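Putative rRNA methyltransferase (PDB 4RWZ) probably methylates 16S ribosomal RNA within the small ribosomal subunit, a modification that confers resistance to aminoglycoside antibiotics. Local coordinates at residues Asp55-Gly58 against Glu59-Arg62; Ser69-Pro72 against Ala73-Gly76; Ala161-Asp165 against Ala166-Ala170. All coordinates share one frame; numbering follows the deposited sequence.

Contact 1 (Asp55-Gly58 against Glu59-Arg62); sequences DPAG and ERMR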
# COMPACT_ATOMS: atom_id res chain seq x y z
N ASP A 55 -0.67 5.65 6.08
CA ASP A 55 -2.03 6.12 6.09
C ASP A 55 -1.98 7.65 6.24
O ASP A 55 -1.05 8.15 6.82
CB ASP A 55 -2.78 5.55 7.32
CG ASP A 55 -4.29 5.76 7.23
OD1 ASP A 55 -4.82 6.84 7.66
OD2 ASP A 55 -4.98 4.86 6.71
N PRO A 56 -2.94 8.36 5.66
CA PRO A 56 -2.90 9.82 5.71
C PRO A 56 -3.15 10.40 7.10
O PRO A 56 -2.86 11.60 7.26
CB PRO A 56 -4.02 10.26 4.74
CG PRO A 56 -4.84 9.12 4.50
CD PRO A 56 -3.98 7.87 4.72
N ALA A 57 -3.74 9.66 8.02
CA ALA A 57 -4.08 10.23 9.36
C ALA A 57 -3.31 9.47 10.40
O ALA A 57 -3.68 8.29 10.69
CB ALA A 57 -5.57 10.09 9.62
N GLY A 58 -2.29 10.07 10.98
CA GLY A 58 -1.45 9.35 11.95
C GLY A 58 -2.23 8.88 13.16
O GLY A 58 -1.86 7.88 13.78
N GLU A 59 -3.32 9.56 13.50
CA GLU A 59 -4.09 9.17 14.70
C GLU A 59 -4.68 7.77 14.52
O GLU A 59 -4.87 7.05 15.50
CB GLU A 59 -5.17 10.21 15.07
CG GLU A 59 -6.57 9.98 14.50
CD GLU A 59 -6.82 10.70 13.15
OE1 GLU A 59 -6.04 11.62 12.79
OE2 GLU A 59 -7.84 10.38 12.47
N ARG A 60 -4.90 7.34 13.26
CA ARG A 60 -5.46 6.00 13.09
C ARG A 60 -4.47 4.93 13.50
O ARG A 60 -4.89 3.81 13.85
CB ARG A 60 -5.81 5.73 11.58
CG ARG A 60 -7.03 6.57 11.12
CD ARG A 60 -7.40 6.25 9.65
NE ARG A 60 -8.54 7.09 9.19
CZ ARG A 60 -8.53 7.85 8.09
NH1 ARG A 60 -7.43 7.97 7.36
NH2 ARG A 60 -9.60 8.57 7.76
N MET A 61 -3.18 5.25 13.37
CA MET A 61 -2.09 4.26 13.62
C MET A 61 -1.48 4.45 15.02
O MET A 61 -0.50 3.82 15.35
CB MET A 61 -0.97 4.44 12.58
CG MET A 61 -1.48 4.18 11.18
SD MET A 61 -0.23 4.41 9.90
CE MET A 61 0.02 6.19 10.05
N ARG A 62 -2.07 5.31 15.84
CA ARG A 62 -1.48 5.62 17.16
C ARG A 62 -1.28 4.34 17.95
O ARG A 62 -0.20 4.07 18.51
CB ARG A 62 -2.39 6.55 17.94
CG ARG A 62 -1.88 6.75 19.40
CD ARG A 62 -2.97 7.28 20.34
NE ARG A 62 -4.08 6.33 20.49
CZ ARG A 62 -4.00 5.18 21.18
NH1 ARG A 62 -2.87 4.78 21.79
NH2 ARG A 62 -5.07 4.40 21.26
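Asp55 OD1 serves two masters at once: the guanidinium of Arg60 and the backbone N of Ala57, which meet it on different sides. The setting is the loop after strand 49-55, the second strand of a Rossmann-like class I methyltransferase. At this strand end Asp55 is placed consistently with the acidic residue that in many relatives holds the ribose of S-adenosylmethionine. Arg60 NH1 is 2.9 Å from Asp55 OD1, which, met on its syn lone pair, lies at the guanidinium edge, practically in its plane; yet the carboxylate and guanidinium planes stand 82° apart, so the salt bridge rests on one oxygen. Ala57 N comes to the anti side of the same OD1 at 3.0 Å and closes an Asx turn, while Asp55 OD2 is bound by Gly34 N. With both oxygens held, the carboxylate has little room to rotate.

Arg60 gets there because its chain runs extended from CG to NE, back along the turn. The small Ala57 suits its place, its CB lying over one guanidinium face. In the backbone, Arg60 N bonds to Ala57 O and Met61 N to Gly58 O, leading to Met61, which stands at the N-cap position just before helix 62-68. The flexible, unbranched chain of Met61 bends at its last torsion and meets Phe82 and Val84 of strand 80-84, and its SD lies 3.8 Å from Asp55 CB.

Contact 2 (Ser69-Pro72 against Ala73-Gly76); sequences SRKP and ARGG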
# COMPACT_ATOMS: atom_id res chain seq x y z
N SER A 69 6.26 -0.58 18.87
CA SER A 69 7.57 -0.00 19.27
C SER A 69 7.99 -0.45 20.65
O SER A 69 9.06 -0.06 21.12
CB SER A 69 7.57 1.53 19.20
OG SER A 69 6.54 2.05 20.01
N ARG A 70 7.18 -1.25 21.34
CA ARG A 70 7.55 -1.77 22.66
C ARG A 70 8.65 -2.83 22.51
O ARG A 70 9.00 -3.23 21.40
CB ARG A 70 6.32 -2.39 23.39
CG ARG A 70 5.11 -1.41 23.68
CD ARG A 70 5.62 -0.18 24.27
NE ARG A 70 6.05 0.85 23.32
CZ ARG A 70 6.89 1.84 23.62
NH1 ARG A 70 7.42 1.89 24.85
NH2 ARG A 70 7.23 2.75 22.71
N LYS A 71 9.17 -3.31 23.64
CA LYS A 71 10.07 -4.48 23.65
C LYS A 71 9.29 -5.69 23.14
O LYS A 71 8.08 -5.73 23.28
CB LYS A 71 10.55 -4.72 25.10
CG LYS A 71 10.63 -3.39 25.87
CD LYS A 71 9.31 -3.19 26.72
CE LYS A 71 8.48 -1.90 26.34
NZ LYS A 71 7.23 -1.63 27.18
N PRO A 72 9.96 -6.66 22.48
CA PRO A 72 9.19 -7.79 21.94
C PRO A 72 8.37 -8.58 22.97
O PRO A 72 7.23 -8.92 22.64
CB PRO A 72 10.26 -8.68 21.28
CG PRO A 72 11.37 -7.71 20.90
CD PRO A 72 11.35 -6.62 22.00
N ALA A 73 8.86 -8.79 24.19
CA ALA A 73 8.08 -9.47 25.25
C ALA A 73 6.78 -8.73 25.56
O ALA A 73 5.80 -9.34 26.00
CB ALA A 73 8.92 -9.58 26.52
N ARG A 74 6.75 -7.42 25.30
CA ARG A 74 5.55 -6.62 25.52
C ARG A 74 4.80 -6.32 24.25
O ARG A 74 3.94 -5.45 24.24
CB ARG A 74 5.85 -5.29 26.26
CG ARG A 74 5.98 -5.42 27.83
CD ARG A 74 7.23 -6.06 28.29
NE ARG A 74 7.28 -6.17 29.77
CZ ARG A 74 7.84 -5.27 30.58
NH1 ARG A 74 8.39 -4.16 30.09
NH2 ARG A 74 7.84 -5.47 31.90
N GLY A 75 5.11 -7.09 23.20
CA GLY A 75 4.36 -7.00 21.95
C GLY A 75 5.07 -6.27 20.83
O GLY A 75 4.50 -6.09 19.77
N GLY A 76 6.28 -5.76 21.05
CA GLY A 76 6.89 -4.95 19.99
C GLY A 76 7.23 -5.84 18.81
O GLY A 76 7.43 -7.07 18.93
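Lys71 O is gripped from opposite faces of its carbonyl plane, by Gly76 N at 2.9 Å and by Arg74 N at 3.0 Å. The bond from Gly76 N is the straighter, 159° at the hydrogen against 136° for the one from Arg74 N. A second carbonyl, Pro72 O, accepts from Gly75 N at 2.9 Å, so three amides in a row along the chain, those of residues 74 to 76, are turned back on the carbonyls of Lys71 and Pro72. Proline, which has no N-H to give and a fixed phi, fits the start of such a tight turn.

The nested pair, a six-to-one bond from Gly76 N to Lys71 O around a five-to-two bond from Gly75 N to Pro72 O, is the Schellman motif that ends a helical turn; here it closes a single 3-10 turn in the loop between helix 62-68 and strand 80-84. Its hallmark is a residue with positive phi, and Gly75 takes that role at phi 104°, where a residue without a side chain is at ease. Gly75 O in turn is bound by Tyr40 OH. Gly76, also bare, lets its CA close on Arg70 O to 3.1 Å in a CA-H...O contact.

The side chains of Lys71 and Arg74, both exposed, cross at a slant: Lys71 CD meets the edge of the Arg74 guanidinium 3.6 Å from NH1, and Lys71 NZ lies 4.0 Å from that NH1, a like-charge approach probably eased by solvent at this surface. Arg70 bends at chi2 and chi3, curling its head back toward helix 62-68. There its NH2 donates to Ser69 OG at 2.9 Å, near the guanidinium plane, its NE bonds to Trp66 O, and the charge makes a cation-pi contact with Trp66.

Contact 3 (Ala161-Asp165 against Ala166-Ala170); sequences AWLDD and ALRPA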
# COMPACT_ATOMS: atom_id res chain seq x y z
N ALA A 161 -13.28 -8.17 -20.95
CA ALA A 161 -13.25 -7.08 -21.91
C ALA A 161 -12.74 -5.82 -21.27
O ALA A 161 -12.00 -5.06 -21.90
CB ALA A 161 -14.63 -6.85 -22.50
N TRP A 162 -13.14 -5.57 -20.02
CA TRP A 162 -12.66 -4.38 -19.35
C TRP A 162 -11.16 -4.48 -19.11
O TRP A 162 -10.40 -3.50 -19.22
CB TRP A 162 -13.41 -4.15 -18.03
CG TRP A 162 -13.04 -2.84 -17.45
CD1 TRP A 162 -12.20 -2.62 -16.39
CD2 TRP A 162 -13.45 -1.55 -17.92
NE1 TRP A 162 -12.08 -1.25 -16.17
CE2 TRP A 162 -12.84 -0.59 -17.10
CE3 TRP A 162 -14.27 -1.12 -18.97
CZ2 TRP A 162 -13.04 0.79 -17.28
CZ3 TRP A 162 -14.47 0.23 -19.13
CH2 TRP A 162 -13.86 1.17 -18.31
N LEU A 163 -10.75 -5.66 -18.70
CA LEU A 163 -9.34 -5.93 -18.49
C LEU A 163 -8.56 -5.69 -19.79
O LEU A 163 -7.50 -5.08 -19.77
CB LEU A 163 -9.17 -7.36 -18.03
CG LEU A 163 -7.92 -7.57 -17.21
CD1 LEU A 163 -8.27 -7.18 -15.79
CD2 LEU A 163 -7.53 -9.02 -17.27
N ASP A 164 -9.09 -6.19 -20.91
CA ASP A 164 -8.45 -6.10 -22.21
C ASP A 164 -8.27 -4.67 -22.74
O ASP A 164 -7.19 -4.33 -23.24
CB ASP A 164 -9.25 -6.92 -23.22
CG ASP A 164 -8.53 -7.09 -24.54
OD1 ASP A 164 -7.34 -7.47 -24.50
OD2 ASP A 164 -9.15 -6.84 -25.61
N ASP A 165 -9.28 -3.82 -22.62
CA ASP A 165 -9.18 -2.48 -23.21
C ASP A 165 -8.81 -1.41 -22.20
O ASP A 165 -8.11 -0.43 -22.53
CB ASP A 165 -10.49 -2.08 -23.86
CG ASP A 165 -10.51 -2.29 -25.35
OD1 ASP A 165 -9.50 -2.04 -26.05
OD2 ASP A 165 -11.58 -2.71 -25.84
N ALA A 166 -9.29 -1.52 -20.97
CA ALA A 166 -9.04 -0.43 -20.06
C ALA A 166 -7.87 -0.71 -19.19
O ALA A 166 -7.01 0.13 -19.01
CB ALA A 166 -10.26 -0.14 -19.17
N LEU A 167 -7.84 -1.90 -18.57
CA LEU A 167 -6.88 -2.06 -17.52
C LEU A 167 -5.51 -2.51 -17.96
O LEU A 167 -4.51 -1.91 -17.59
CB LEU A 167 -7.40 -2.97 -16.40
CG LEU A 167 -8.61 -2.42 -15.62
CD1 LEU A 167 -8.77 -3.15 -14.31
CD2 LEU A 167 -8.46 -0.95 -15.36
N ARG A 168 -5.43 -3.60 -18.74
CA ARG A 168 -4.09 -4.05 -19.12
C ARG A 168 -3.21 -2.97 -19.74
O ARG A 168 -2.05 -2.83 -19.35
CB ARG A 168 -4.12 -5.32 -20.01
CG ARG A 168 -4.54 -6.53 -19.25
CD ARG A 168 -4.38 -7.82 -20.17
NE ARG A 168 -4.87 -8.95 -19.41
CZ ARG A 168 -4.13 -9.53 -18.48
NH1 ARG A 168 -2.87 -9.07 -18.25
NH2 ARG A 168 -4.61 -10.54 -17.77
N PRO A 169 -3.74 -2.22 -20.74
CA PRO A 169 -2.85 -1.25 -21.38
C PRO A 169 -2.49 -0.10 -20.45
O PRO A 169 -1.33 0.35 -20.47
CB PRO A 169 -3.70 -0.71 -22.55
CG PRO A 169 -4.74 -1.76 -22.81
CD PRO A 169 -5.04 -2.33 -21.44
N ALA A 170 -3.44 0.33 -19.62
CA ALA A 170 -3.22 1.46 -18.72
C ALA A 170 -2.23 1.05 -17.62
O ALA A 170 -1.35 1.84 -17.21
CB ALA A 170 -4.51 1.88 -18.11
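Ala166 CB sits over the centre of the six-membered ring of Trp162, 3.6 Å from its centroid and 21° off the normal, a CH-pi contact. The small methyl suits so close an approach, with CB 3.3 Å from Trp162 CE2. Leu167 packs beside it, its CG 3.7 Å from Trp162 CD1, in an oblique approach. Trp162 presents its ring this way because CG lies anti to the backbone N (chi1 -173°), swinging the indole along the next turn.

At the next residue, Leu163 CD2 lies 3.3 Å from Arg168 NH2, the arginine chain, extended from CG to NE, passing the leucine at a slant. All these residues belong to helix 160-172, the helix of a beta-alpha-beta unit between strands 133-139 and 176-183. The helix widens here into a pi-type turn: Trp162 O accepts from both Ala166 N and Leu167 N, and Leu163 O takes Arg168 N at 2.7 Å. Pro169, with no N-H, kinks it, and its CD lies 3.4 Å from Asp164 O.

Further out, Val115 O receives Trp162 NE1, Ile178 O of strand 176-183 receives Arg168 NH1, and Leu167 also touches Pro117 and Leu158.

In the fold
Along the chain the three contacts follow in order. Contacts 1 and 2 bracket helix 62-68: contact 1 leads into it from strand 49-55, and contact 2 closes the loop toward strand 80-84, one outermost strand of the sheet, so both belong to one beta-alpha-beta crossover. Their centres are 20 Å apart, their nearest atoms about 7 Å. Contact 3 lies on helix 160-172, across the chain's centre, its own centre about 34 Å from that of contact 1 and 45 Å from that of contact 2. That helix leads into strand 176-183, the other outermost strand. Contacts 2 and 3 thus lie toward opposite edge strands, and contact 1 where class I methyltransferases usually bind their cofactor.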